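Local coordinates for protein acyl-CoA dehydrogenase (Slackia heliotrinireducens, PDB 4RM7) that belongs to the acyl-CoA dehydrogenase family, with helical domains around a beta-rich middle domain and four chains in its assembly, at residues 168-173 and 185-190; 192-197 and 218-223; 258-263 and 350-355; 262-267 and 338-343. All coordinates share one frame; numbering follows the deposited sequence.

In the fold
The four contacts form two pairs on opposite sides of the chain's centre. Contacts 1 and 2, with centres about 12 Å apart, lie in the middle domain and reach the same sheet: the hairpin of strands 168-175 and 184-191 comes first along the chain, and its side chains Leu169, Trp188 and Val190 touch residues of contact 2. Contacts 3 and 4 follow in the C-terminal helical domain, about 8 Å apart between centres, where helix 234-270 meets helix 351-362 and the end of helix 316-341; both share Glu262 and Asp263. Contacts 1 and 3 have centres about 37 Å apart. The set thus samples the beta middle domain and the helix bundle of the acyl-CoA dehydrogenase fold.

Contact 1: 168-173 and 185-190; sequences ALLVSA and FSFWMV
Leu170 and Met189 (a selenomethionine) both hold CG anti to the backbone N, and in Met189 a chi3 of 70° then turns CE back to lie 3.9 Å from Leu170 CB. On this same face of the sheet Leu170 crosses Phe187 at about a right angle, with its CD1 3.6 Å from Phe187 CD1. Farther along, Ser172 CB makes an off-centre CH-pi contact, 4.3 Å from the centroid of the Phe187 ring, while its OG turns to Lys157. The other face carries two linked hydrogen bonds beside Ala173. Trp188 NE1 donates to Ser186 OG over 2.8 Å, and Ser186 OG in turn donates to Ala173 O at 2.7 Å, coming from above the carbonyl plane. Val171 O sits at the indole edge, in its plane. It also accepts from Trp188 N, and Trp188 O answers Val171 N at 2.8 Å with a nearly straight bond (170°). Leu169 and Val190 are joined by a reciprocal pair of the same kind, and Ala173 N reaches Ser186 O. Strand 124-127 continues the sheet beyond Leu170. The alternating pairs mark antiparallel pairing, and the consecutive strands 168-175 and 184-191 form a beta hairpin within the middle domain of the acyl-CoA dehydrogenase fold.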
loop_
_atom_site.group_PDB
_atom_site.type_symbol
_atom_site.label_atom_id
_atom_site.label_comp_id
_atom_site.label_asym_id
_atom_site.label_seq_id
_atom_site.Cartn_x
_atom_site.Cartn_y
_atom_site.Cartn_z
ATOM N N ALA A 168 5.184 40.714 -18.194
ATOM C CA ALA A 168 3.777 40.770 -18.539
ATOM C C ALA A 168 3.042 39.519 -18.053
ATOM O O ALA A 168 3.635 38.447 -17.897
ATOM C CB ALA A 168 3.620 40.931 -20.025
ATOM N N LEU A 169 1.744 39.668 -17.826
ATOM C CA LEU A 169 0.929 38.589 -17.305
ATOM C C LEU A 169 -0.179 38.230 -18.280
ATOM O O LEU A 169 -1.022 39.063 -18.612
ATOM C CB LEU A 169 0.345 38.992 -15.958
ATOM C CG LEU A 169 1.421 39.220 -14.907
ATOM C CD1 LEU A 169 0.855 39.938 -13.695
ATOM C CD2 LEU A 169 1.987 37.889 -14.498
ATOM N N LEU A 170 -0.161 36.992 -18.759
ATOM C CA LEU A 170 -1.228 36.504 -19.608
ATOM C C LEU A 170 -2.349 35.967 -18.718
ATOM O O LEU A 170 -2.247 34.885 -18.138
ATOM C CB LEU A 170 -0.712 35.438 -20.571
ATOM C CG LEU A 170 -1.773 34.874 -21.533
ATOM C CD1 LEU A 170 -2.540 35.988 -22.234
ATOM C CD2 LEU A 170 -1.153 33.950 -22.555
ATOM N N VAL A 171 -3.422 36.737 -18.622
ATOM C CA VAL A 171 -4.442 36.520 -17.606
ATOM C C VAL A 171 -5.768 36.065 -18.176
ATOM O O VAL A 171 -6.292 36.663 -19.113
ATOM C CB VAL A 171 -4.695 37.799 -16.788
ATOM C CG1 VAL A 171 -5.544 37.489 -15.586
ATOM C CG2 VAL A 171 -3.380 38.389 -16.342
ATOM N N SER A 172 -6.298 34.997 -17.588
ATOM C CA SER A 172 -7.603 34.478 -17.931
ATOM C C SER A 172 -8.653 35.186 -17.085
ATOM O O SER A 172 -8.476 35.323 -15.876
ATOM C CB SER A 172 -7.650 32.978 -17.700
ATOM O OG SER A 172 -7.637 32.713 -16.313
ATOM N N ALA A 173 -9.741 35.629 -17.718
ATOM C CA ALA A 173 -10.758 36.434 -17.034
ATOM C C ALA A 173 -12.134 36.334 -17.687
ATOM O O ALA A 173 -12.245 36.128 -18.893
ATOM C CB ALA A 173 -10.323 37.907 -16.983
ATOM N N PHE A 185 -15.463 33.959 -21.396
ATOM C CA PHE A 185 -14.048 33.664 -21.254
ATOM C C PHE A 185 -13.188 34.588 -22.108
ATOM O O PHE A 185 -13.546 34.912 -23.239
ATOM C CB PHE A 185 -13.765 32.219 -21.629
ATOM C CG PHE A 185 -12.347 31.820 -21.403
ATOM C CD1 PHE A 185 -11.477 31.678 -22.468
ATOM C CD2 PHE A 185 -11.872 31.616 -20.116
ATOM C CE1 PHE A 185 -10.157 31.319 -22.255
ATOM C CE2 PHE A 185 -10.561 31.266 -19.899
ATOM C CZ PHE A 185 -9.699 31.115 -20.970
ATOM N N SER A 186 -12.047 35.004 -21.565
ATOM C CA SER A 186 -11.170 35.931 -22.267
ATOM C C SER A 186 -9.758 35.887 -21.723
ATOM O O SER A 186 -9.548 35.602 -20.540
ATOM C CB SER A 186 -11.706 37.350 -22.156
ATOM O OG SER A 186 -11.529 37.848 -20.843
ATOM N N PHE A 187 -8.793 36.173 -22.593
ATOM C CA PHE A 187 -7.393 36.264 -22.196
ATOM C C PHE A 187 -6.897 37.689 -22.407
ATOM O O PHE A 187 -7.255 38.337 -23.388
ATOM C CB PHE A 187 -6.523 35.286 -22.987
ATOM C CG PHE A 187 -6.228 33.993 -22.262
ATOM C CD1 PHE A 187 -5.381 33.973 -21.158
ATOM C CD2 PHE A 187 -6.770 32.789 -22.704
ATOM C CE1 PHE A 187 -5.099 32.787 -20.493
ATOM C CE2 PHE A 187 -6.491 31.594 -22.047
ATOM C CZ PHE A 187 -5.652 31.596 -20.942
ATOM N N TRP A 188 -6.063 38.163 -21.484
ATOM C CA TRP A 188 -5.524 39.514 -21.540
ATOM C C TRP A 188 -4.022 39.527 -21.283
ATOM O O TRP A 188 -3.562 39.019 -20.262
ATOM C CB TRP A 188 -6.211 40.395 -20.507
ATOM C CG TRP A 188 -7.686 40.492 -20.650
ATOM C CD1 TRP A 188 -8.616 39.568 -20.264
ATOM C CD2 TRP A 188 -8.416 41.600 -21.189
ATOM N NE1 TRP A 188 -9.884 40.032 -20.546
ATOM C CE2 TRP A 188 -9.785 41.276 -21.111
ATOM C CE3 TRP A 188 -8.045 42.832 -21.738
ATOM C CZ2 TRP A 188 -10.776 42.137 -21.564
ATOM C CZ3 TRP A 188 -9.029 43.686 -22.180
ATOM C CH2 TRP A 188 -10.379 43.336 -22.094
HETATM N N MSE A 189 -3.256 40.123 -22.190
HETATM C CA MSE A 189 -1.815 40.265 -21.983
HETATM C C MSE A 189 -1.515 41.581 -21.257
HETATM O O MSE A 189 -1.375 42.635 -21.883
HETATM C CB MSE A 189 -1.071 40.199 -23.322
HETATM C CG MSE A 189 0.446 40.227 -23.206
HETATM SE SE MSE A 189 1.169 38.680 -22.268
HETATM C CE MSE A 189 0.841 37.292 -23.585
ATOM N N VAL A 190 -1.419 41.518 -19.933
ATOM C CA VAL A 190 -1.315 42.726 -19.124
ATOM C C VAL A 190 0.115 43.049 -18.737
ATOM O O VAL A 190 0.794 42.229 -18.127
ATOM C CB VAL A 190 -2.155 42.591 -17.845
ATOM C CG1 VAL A 190 -2.097 43.867 -17.013
ATOM C CG2 VAL A 190 -3.589 42.231 -18.196
#

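Contact 2: 192-197 and 218-223; sequences RSAAGI and DNVEVK
Val220 points its side chain at the turn made by Ala194 to Ile197. Its CB stands 3.8 Å from Ala195 O. From there CG1, anti to the backbone N (chi1 179°), runs to Ala194 CB at 3.6 Å. The other branch, CG2, comes within 3.4 Å of Ala195 O and also lies against Gly196 O. It meets Ile197 CG1 at 3.9 Å, the two side chains crossing at about a right angle. Residues 194-197 form a type II beta turn, with Gly196 in its third position at a phi of 96°, where this turn commonly has glycine. Gly196 O accepts from Asp218 N at 2.8 Å in an almost straight bond (172°), which ties the turn to the strand just before the chain turns its corner at Asn219. Past that corner Val220 pairs with Met153 of strand 151-161, and Asn219 N is held by Asn154 OD1. Ile197 also touches Val190 and Phe217. The one hydrogen bond between the segments, from Asp218 N, is thus supplemented by a CA-H...O contact from Gly196 CA to Asp218 O, while Val220 adds undirected packing against two carbonyl oxygens, the Ala194 methyl and the Ile197 CG1 methylene.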
loop_
_atom_site.group_PDB
_atom_site.type_symbol
_atom_site.label_atom_id
_atom_site.label_comp_id
_atom_site.label_asym_id
_atom_site.label_seq_id
_atom_site.Cartn_x
_atom_site.Cartn_y
_atom_site.Cartn_z
ATOM N N ARG A 192 3.130 44.309 -16.613
ATOM C CA ARG A 192 3.315 44.219 -15.169
ATOM C C ARG A 192 3.388 45.621 -14.557
ATOM O O ARG A 192 3.260 45.797 -13.342
ATOM C CB ARG A 192 4.579 43.403 -14.855
ATOM C CG ARG A 192 4.945 43.274 -13.382
ATOM C CD ARG A 192 4.150 42.183 -12.650
ATOM N NE ARG A 192 4.800 41.785 -11.396
ATOM C CZ ARG A 192 4.831 42.537 -10.294
ATOM N NH1 ARG A 192 5.451 42.098 -9.211
ATOM N NH2 ARG A 192 4.252 43.734 -10.268
ATOM N N SER A 193 3.568 46.617 -15.419
ATOM C CA SER A 193 3.714 48.008 -15.004
ATOM C C SER A 193 2.375 48.726 -14.798
ATOM O O SER A 193 2.338 49.830 -14.258
ATOM C CB SER A 193 4.538 48.768 -16.040
ATOM O OG SER A 193 3.842 48.853 -17.275
ATOM N N ALA A 194 1.284 48.117 -15.251
ATOM C CA ALA A 194 -0.054 48.625 -14.968
ATOM C C ALA A 194 -0.279 48.725 -13.464
ATOM O O ALA A 194 -0.019 47.772 -12.727
ATOM C CB ALA A 194 -1.103 47.727 -15.597
ATOM N N ALA A 195 -0.757 49.872 -13.002
ATOM C CA ALA A 195 -0.962 50.082 -11.575
ATOM C C ALA A 195 -1.991 49.102 -11.034
ATOM O O ALA A 195 -2.913 48.711 -11.751
ATOM C CB ALA A 195 -1.389 51.506 -11.305
ATOM N N GLY A 196 -1.817 48.681 -9.781
ATOM C CA GLY A 196 -2.769 47.782 -9.142
ATOM C C GLY A 196 -2.421 46.311 -9.203
ATOM O O GLY A 196 -3.226 45.456 -8.801
ATOM N N ILE A 197 -1.229 45.993 -9.704
ATOM C CA ILE A 197 -0.787 44.592 -9.740
ATOM C C ILE A 197 0.155 44.293 -8.575
ATOM O O ILE A 197 1.176 44.942 -8.418
ATOM C CB ILE A 197 -0.097 44.265 -11.065
ATOM C CG1 ILE A 197 -1.075 44.489 -12.221
ATOM C CG2 ILE A 197 0.408 42.832 -11.061
ATOM C CD1 ILE A 197 -0.494 44.211 -13.575
ATOM N N ASP A 218 -5.885 44.593 -8.494
ATOM C CA ASP A 218 -6.764 45.509 -7.768
ATOM C C ASP A 218 -7.122 46.699 -8.653
ATOM O O ASP A 218 -6.317 47.617 -8.808
ATOM C CB ASP A 218 -6.094 45.979 -6.465
ATOM C CG ASP A 218 -6.850 47.110 -5.785
ATOM O OD1 ASP A 218 -8.098 47.146 -5.868
ATOM O OD2 ASP A 218 -6.190 47.970 -5.159
ATOM N N ASN A 219 -8.334 46.672 -9.213
ATOM C CA ASN A 219 -8.801 47.655 -10.204
ATOM C C ASN A 219 -7.747 48.047 -11.226
ATOM O O ASN A 219 -7.342 49.194 -11.283
ATOM C CB ASN A 219 -9.320 48.925 -9.522
ATOM C CG ASN A 219 -10.612 48.695 -8.772
ATOM O OD1 ASN A 219 -11.559 48.139 -9.317
ATOM N ND2 ASN A 219 -10.652 49.106 -7.506
ATOM N N VAL A 220 -7.291 47.095 -12.027
ATOM C CA VAL A 220 -6.265 47.404 -13.008
ATOM C C VAL A 220 -6.881 47.810 -14.337
ATOM O O VAL A 220 -7.699 47.084 -14.900
ATOM C CB VAL A 220 -5.328 46.219 -13.216
ATOM C CG1 VAL A 220 -4.284 46.565 -14.260
ATOM C CG2 VAL A 220 -4.675 45.855 -11.899
ATOM N N GLU A 221 -6.503 48.991 -14.817
ATOM C CA GLU A 221 -6.973 49.477 -16.109
ATOM C C GLU A 221 -6.368 48.658 -17.234
ATOM O O GLU A 221 -5.144 48.606 -17.395
ATOM C CB GLU A 221 -6.613 50.942 -16.309
ATOM C CG GLU A 221 -7.196 51.869 -15.275
ATOM C CD GLU A 221 -7.540 53.232 -15.843
ATOM O OE1 GLU A 221 -7.238 53.501 -17.034
ATOM O OE2 GLU A 221 -8.130 54.027 -15.089
ATOM N N VAL A 222 -7.224 48.019 -18.019
ATOM C CA VAL A 222 -6.739 47.237 -19.142
ATOM C C VAL A 222 -7.228 47.840 -20.454
ATOM O O VAL A 222 -8.380 48.251 -20.569
ATOM C CB VAL A 222 -7.167 45.749 -19.021
ATOM C CG1 VAL A 222 -6.507 45.116 -17.802
ATOM C CG2 VAL A 222 -8.679 45.613 -18.934
ATOM N N LYS A 223 -6.338 47.924 -21.435
ATOM C CA LYS A 223 -6.712 48.466 -22.739
ATOM C C LYS A 223 -7.317 47.371 -23.624
ATOM O O LYS A 223 -7.048 46.188 -23.434
ATOM C CB LYS A 223 -5.496 49.117 -23.412
ATOM C CG LYS A 223 -5.123 50.465 -22.806
ATOM C CD LYS A 223 -3.849 51.053 -23.421
ATOM C CE LYS A 223 -3.407 52.354 -22.724
ATOM N NZ LYS A 223 -2.883 52.144 -21.317
#

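Contact 3: 258-263 and 350-355; sequences QAAMED and NRVSSI
Arg351 lays one face of its guanidinium against Ala259 CB, which stands 3.6 Å from NH2 and is offset toward the rim of the group. CG of Arg351 is placed between the backbone N and the carbonyl carbon (chi1 72°), and from CG to NE the chain runs extended across to Asp263, the two side chains crossing at about a right angle. There NE gives a salt-bridge hydrogen bond of 2.9 Å to Asp263 OD2, lying in the guanidinium plane and using the syn lone pair of that oxygen. A second, weak bond joins NH2 to Asp263 OD1 at 3.3 Å; the carboxylate and guanidinium planes are 29° apart. A water bridges the edge of the same group, accepting from Arg351 NH2 and donating to Glu262 OE1 at 2.9 Å, while Glu262 OE2 is paired with Arg82. These are neighbours in the C-terminal helical domain, where segments 258-263 and 351-355 run roughly antiparallel (151°) with axes 9.5 Å apart. Between them, Ile355 sends CD1 to Ala259 CB and CG2 to Ala260 CB, each at 4.0 Å. Val352 CG2 comes within 3.6 Å of Asp263 OD2. Asn350, at the N-cap of helix 351-362, accepts from Val352 N through OD1, on a lone pair in the carbonyl plane. Away from this interface Gln258 NE2 bonds Tyr384 OH of a neighbouring subunit.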
loop_
_atom_site.group_PDB
_atom_site.type_symbol
_atom_site.label_atom_id
_atom_site.label_comp_id
_atom_site.label_asym_id
_atom_site.label_seq_id
_atom_site.Cartn_x
_atom_site.Cartn_y
_atom_site.Cartn_z
ATOM N N GLN A 258 13.782 8.636 -12.561
ATOM C CA GLN A 258 14.784 7.802 -13.189
ATOM C C GLN A 258 16.190 8.163 -12.674
ATOM O O GLN A 258 17.054 7.288 -12.549
ATOM C CB GLN A 258 14.695 7.944 -14.711
ATOM C CG GLN A 258 15.696 7.109 -15.459
ATOM C CD GLN A 258 15.464 5.631 -15.249
ATOM O OE1 GLN A 258 14.474 5.094 -15.717
ATOM N NE2 GLN A 258 16.381 4.965 -14.545
ATOM N N ALA A 259 16.407 9.448 -12.369
ATOM C CA ALA A 259 17.705 9.926 -11.887
ATOM C C ALA A 259 17.974 9.397 -10.481
ATOM O O ALA A 259 19.092 8.987 -10.161
ATOM C CB ALA A 259 17.756 11.440 -11.901
ATOM N N ALA A 260 16.929 9.399 -9.658
ATOM C CA ALA A 260 16.985 8.831 -8.323
ATOM C C ALA A 260 17.305 7.334 -8.350
ATOM O O ALA A 260 18.051 6.828 -7.511
ATOM C CB ALA A 260 15.671 9.065 -7.603
HETATM N N MSE A 261 16.726 6.631 -9.312
HETATM C CA MSE A 261 16.970 5.206 -9.437
HETATM C C MSE A 261 18.437 4.936 -9.802
HETATM O O MSE A 261 19.085 4.087 -9.187
HETATM C CB MSE A 261 16.033 4.584 -10.473
HETATM C CG MSE A 261 16.380 3.149 -10.804
HETATM SE SE MSE A 261 16.008 1.948 -9.311
HETATM C CE MSE A 261 15.857 0.330 -10.371
ATOM N N GLU A 262 18.959 5.665 -10.785
ATOM C CA GLU A 262 20.385 5.576 -11.109
ATOM C C GLU A 262 21.304 5.774 -9.899
ATOM O O GLU A 262 22.274 5.020 -9.729
ATOM C CB GLU A 262 20.746 6.572 -12.187
ATOM C CG GLU A 262 20.073 6.267 -13.494
ATOM C CD GLU A 262 20.203 7.403 -14.491
ATOM O OE1 GLU A 262 20.882 8.404 -14.163
ATOM O OE2 GLU A 262 19.633 7.297 -15.605
ATOM N N ASP A 263 21.003 6.746 -9.036
ATOM C CA ASP A 263 21.838 6.951 -7.837
ATOM C C ASP A 263 21.743 5.759 -6.882
ATOM O O ASP A 263 22.761 5.309 -6.337
ATOM C CB ASP A 263 21.460 8.244 -7.090
ATOM C CG ASP A 263 21.716 9.498 -7.915
ATOM O OD1 ASP A 263 22.396 9.392 -8.954
ATOM O OD2 ASP A 263 21.236 10.587 -7.528
ATOM N N ASN A 350 22.549 15.934 -1.220
ATOM C CA ASN A 350 22.145 14.831 -2.093
ATOM C C ASN A 350 20.947 15.134 -2.992
ATOM O O ASN A 350 19.902 15.595 -2.527
ATOM C CB ASN A 350 21.821 13.604 -1.266
ATOM C CG ASN A 350 22.218 12.352 -1.961
ATOM O OD1 ASN A 350 21.566 11.936 -2.926
ATOM N ND2 ASN A 350 23.322 11.744 -1.507
ATOM N N ARG A 351 21.090 14.869 -4.282
ATOM C CA ARG A 351 20.039 15.263 -5.198
ATOM C C ARG A 351 18.802 14.395 -5.029
ATOM O O ARG A 351 17.709 14.841 -5.343
ATOM C CB ARG A 351 20.527 15.240 -6.647
ATOM C CG ARG A 351 20.749 13.891 -7.257
ATOM C CD ARG A 351 21.235 14.067 -8.695
ATOM N NE ARG A 351 21.216 12.800 -9.420
ATOM C CZ ARG A 351 21.357 12.690 -10.736
ATOM N NH1 ARG A 351 21.501 13.773 -11.497
ATOM N NH2 ARG A 351 21.343 11.492 -11.293
ATOM N N VAL A 352 18.954 13.188 -4.490
ATOM C CA VAL A 352 17.793 12.315 -4.293
ATOM C C VAL A 352 16.734 12.955 -3.369
ATOM O O VAL A 352 15.535 12.834 -3.605
ATOM C CB VAL A 352 18.214 10.921 -3.753
ATOM C CG1 VAL A 352 17.015 10.141 -3.377
ATOM C CG2 VAL A 352 18.903 10.135 -4.838
ATOM N N SER A 353 17.171 13.671 -2.346
ATOM C CA SER A 353 16.241 14.370 -1.463
ATOM C C SER A 353 15.549 15.574 -2.136
ATOM O O SER A 353 14.420 15.904 -1.784
ATOM C CB SER A 353 16.966 14.823 -0.185
ATOM O OG SER A 353 18.089 15.642 -0.476
ATOM N N SER A 354 16.211 16.234 -3.087
ATOM C CA SER A 354 15.547 17.266 -3.885
ATOM C C SER A 354 14.546 16.621 -4.817
ATOM O O SER A 354 13.429 17.107 -4.980
ATOM C CB SER A 354 16.529 18.072 -4.720
ATOM O OG SER A 354 17.710 18.315 -4.002
ATOM N N ILE A 355 14.957 15.525 -5.447
ATOM C CA ILE A 355 14.087 14.824 -6.367
ATOM C C ILE A 355 12.798 14.411 -5.666
ATOM O O ILE A 355 11.704 14.586 -6.183
ATOM C CB ILE A 355 14.790 13.605 -6.936
ATOM C CG1 ILE A 355 15.897 14.059 -7.892
ATOM C CG2 ILE A 355 13.769 12.637 -7.605
ATOM C CD1 ILE A 355 16.811 12.910 -8.343
HETATM O O HOH W 1 21.331 11.228 -13.831
#

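Contact 4: 262-267 and 338-343; sequences EDAVAW and MQILGG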
loop_
_atom_site.group_PDB
_atom_site.type_symbol
_atom_site.label_atom_id
_atom_site.label_comp_id
_atom_site.label_asym_id
_atom_site.label_seq_id
_atom_site.Cartn_x
_atom_site.Cartn_y
_atom_site.Cartn_z
ATOM N N GLU A 262 18.959 5.665 -10.785
ATOM C CA GLU A 262 20.385 5.576 -11.109
ATOM C C GLU A 262 21.304 5.774 -9.899
ATOM O O GLU A 262 22.274 5.020 -9.729
ATOM C CB GLU A 262 20.746 6.572 -12.187
ATOM C CG GLU A 262 20.073 6.267 -13.494
ATOM C CD GLU A 262 20.203 7.403 -14.491
ATOM O OE1 GLU A 262 20.882 8.404 -14.163
ATOM O OE2 GLU A 262 19.633 7.297 -15.605
ATOM N N ASP A 263 21.003 6.746 -9.036
ATOM C CA ASP A 263 21.838 6.951 -7.837
ATOM C C ASP A 263 21.743 5.759 -6.882
ATOM O O ASP A 263 22.761 5.309 -6.337
ATOM C CB ASP A 263 21.460 8.244 -7.090
ATOM C CG ASP A 263 21.716 9.498 -7.915
ATOM O OD1 ASP A 263 22.396 9.392 -8.954
ATOM O OD2 ASP A 263 21.236 10.587 -7.528
ATOM N N ALA A 264 20.520 5.266 -6.680
ATOM C CA ALA A 264 20.281 4.085 -5.859
ATOM C C ALA A 264 21.098 2.895 -6.362
ATOM O O ALA A 264 21.803 2.241 -5.589
ATOM C CB ALA A 264 18.785 3.732 -5.849
ATOM N N VAL A 265 21.004 2.624 -7.661
ATOM C CA VAL A 265 21.729 1.514 -8.258
ATOM C C VAL A 265 23.245 1.724 -8.118
ATOM O O VAL A 265 23.968 0.814 -7.726
ATOM C CB VAL A 265 21.337 1.323 -9.745
ATOM C CG1 VAL A 265 22.224 0.307 -10.387
ATOM C CG2 VAL A 265 19.861 0.881 -9.867
ATOM N N ALA A 266 23.726 2.926 -8.393
ATOM C CA ALA A 266 25.157 3.168 -8.294
ATOM C C ALA A 266 25.648 2.989 -6.852
ATOM O O ALA A 266 26.736 2.447 -6.611
ATOM C CB ALA A 266 25.508 4.548 -8.808
ATOM N N TRP A 267 24.838 3.428 -5.897
ATOM C CA TRP A 267 25.174 3.249 -4.494
ATOM C C TRP A 267 25.186 1.768 -4.149
ATOM O O TRP A 267 26.099 1.278 -3.504
ATOM C CB TRP A 267 24.175 3.978 -3.601
ATOM C CG TRP A 267 24.440 3.801 -2.135
ATOM C CD1 TRP A 267 24.015 2.772 -1.341
ATOM C CD2 TRP A 267 25.182 4.685 -1.286
ATOM N NE1 TRP A 267 24.452 2.959 -0.049
ATOM C CE2 TRP A 267 25.171 4.125 0.011
ATOM C CE3 TRP A 267 25.868 5.892 -1.498
ATOM C CZ2 TRP A 267 25.825 4.727 1.093
ATOM C CZ3 TRP A 267 26.513 6.490 -0.423
ATOM C CH2 TRP A 267 26.488 5.906 0.855
HETATM N N MSE A 338 16.089 7.202 -1.503
HETATM C CA MSE A 338 16.644 7.758 -0.267
HETATM C C MSE A 338 16.907 6.664 0.743
HETATM O O MSE A 338 17.949 6.661 1.385
HETATM C CB MSE A 338 15.719 8.780 0.372
HETATM C CG MSE A 338 15.702 10.131 -0.285
HETATM SE SE MSE A 338 14.259 11.203 0.463
HETATM C CE MSE A 338 14.909 11.118 2.305
ATOM N N GLN A 339 15.965 5.733 0.885
ATOM C CA GLN A 339 16.098 4.716 1.920
ATOM C C GLN A 339 17.320 3.842 1.649
ATOM O O GLN A 339 18.039 3.477 2.574
ATOM C CB GLN A 339 14.831 3.858 2.023
ATOM C CG GLN A 339 14.730 3.106 3.349
ATOM C CD GLN A 339 14.492 4.047 4.528
ATOM O OE1 GLN A 339 14.119 5.206 4.333
ATOM N NE2 GLN A 339 14.698 3.550 5.755
ATOM N N ILE A 340 17.569 3.547 0.377
ATOM C CA ILE A 340 18.735 2.787 -0.012
ATOM C C ILE A 340 20.043 3.538 0.244
ATOM O O ILE A 340 21.015 2.924 0.673
ATOM C CB ILE A 340 18.663 2.367 -1.496
ATOM C CG1 ILE A 340 17.590 1.294 -1.692
ATOM C CG2 ILE A 340 19.959 1.782 -1.947
ATOM C CD1 ILE A 340 17.178 1.126 -3.138
ATOM N N LEU A 341 20.083 4.847 0.004
ATOM C CA LEU A 341 21.319 5.612 0.245
ATOM C C LEU A 341 21.589 5.804 1.734
ATOM O O LEU A 341 22.687 6.181 2.118
ATOM C CB LEU A 341 21.282 6.979 -0.424
ATOM C CG LEU A 341 21.023 7.115 -1.922
ATOM C CD1 LEU A 341 21.161 8.555 -2.318
ATOM C CD2 LEU A 341 21.973 6.326 -2.717
ATOM N N GLY A 342 20.582 5.547 2.564
ATOM C CA GLY A 342 20.744 5.549 4.007
ATOM C C GLY A 342 20.678 6.955 4.572
ATOM O O GLY A 342 20.126 7.850 3.938
ATOM N N GLY A 343 21.269 7.143 5.752
ATOM C CA GLY A 343 21.230 8.407 6.472
ATOM C C GLY A 343 21.664 9.615 5.669
ATOM O O GLY A 343 20.947 10.614 5.624
#
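Ala264 and Ile340 bring the two backbones nearest, their CA atoms 6.2 Å apart, where helix 234-270 passes the last turn of helix 316-341. Trp267 holds CG anti to the backbone N (chi1 178°), and its indole lies against Ile340 and Leu341. Leu341 CA lies over the five-membered ring in a CH-pi contact, 4.0 Å from its centroid and 5° off the ring normal, so the CA is almost directly above the centre. The Leu341 carbonyl is over the ring too, its O displaced toward the rim at 3.6 Å from Trp267 CZ2. Leu341 CD2 packs beside Trp267 CG at 3.6 Å and reaches Asp263 O at 3.8 Å. Ile340 completes the contact, its CD1 4.1 Å from Ala264 CB and its CG2 4.2 Å from Trp267 CD1; Met291 of helix 282-311 lies against both Ala264 and Ile340. Gly342 then leaves the helix with a positive phi of 82°. Gln339 bonds Arg360 and Glu370 of another neighbouring subunit, not the one that supplies Tyr384. The joint between the helices thus rests mainly on apolar packing and the CH-pi contact, with the Leu341 carbonyl oxygen over the indole face, while Asp263 spends its carboxylate on Arg351.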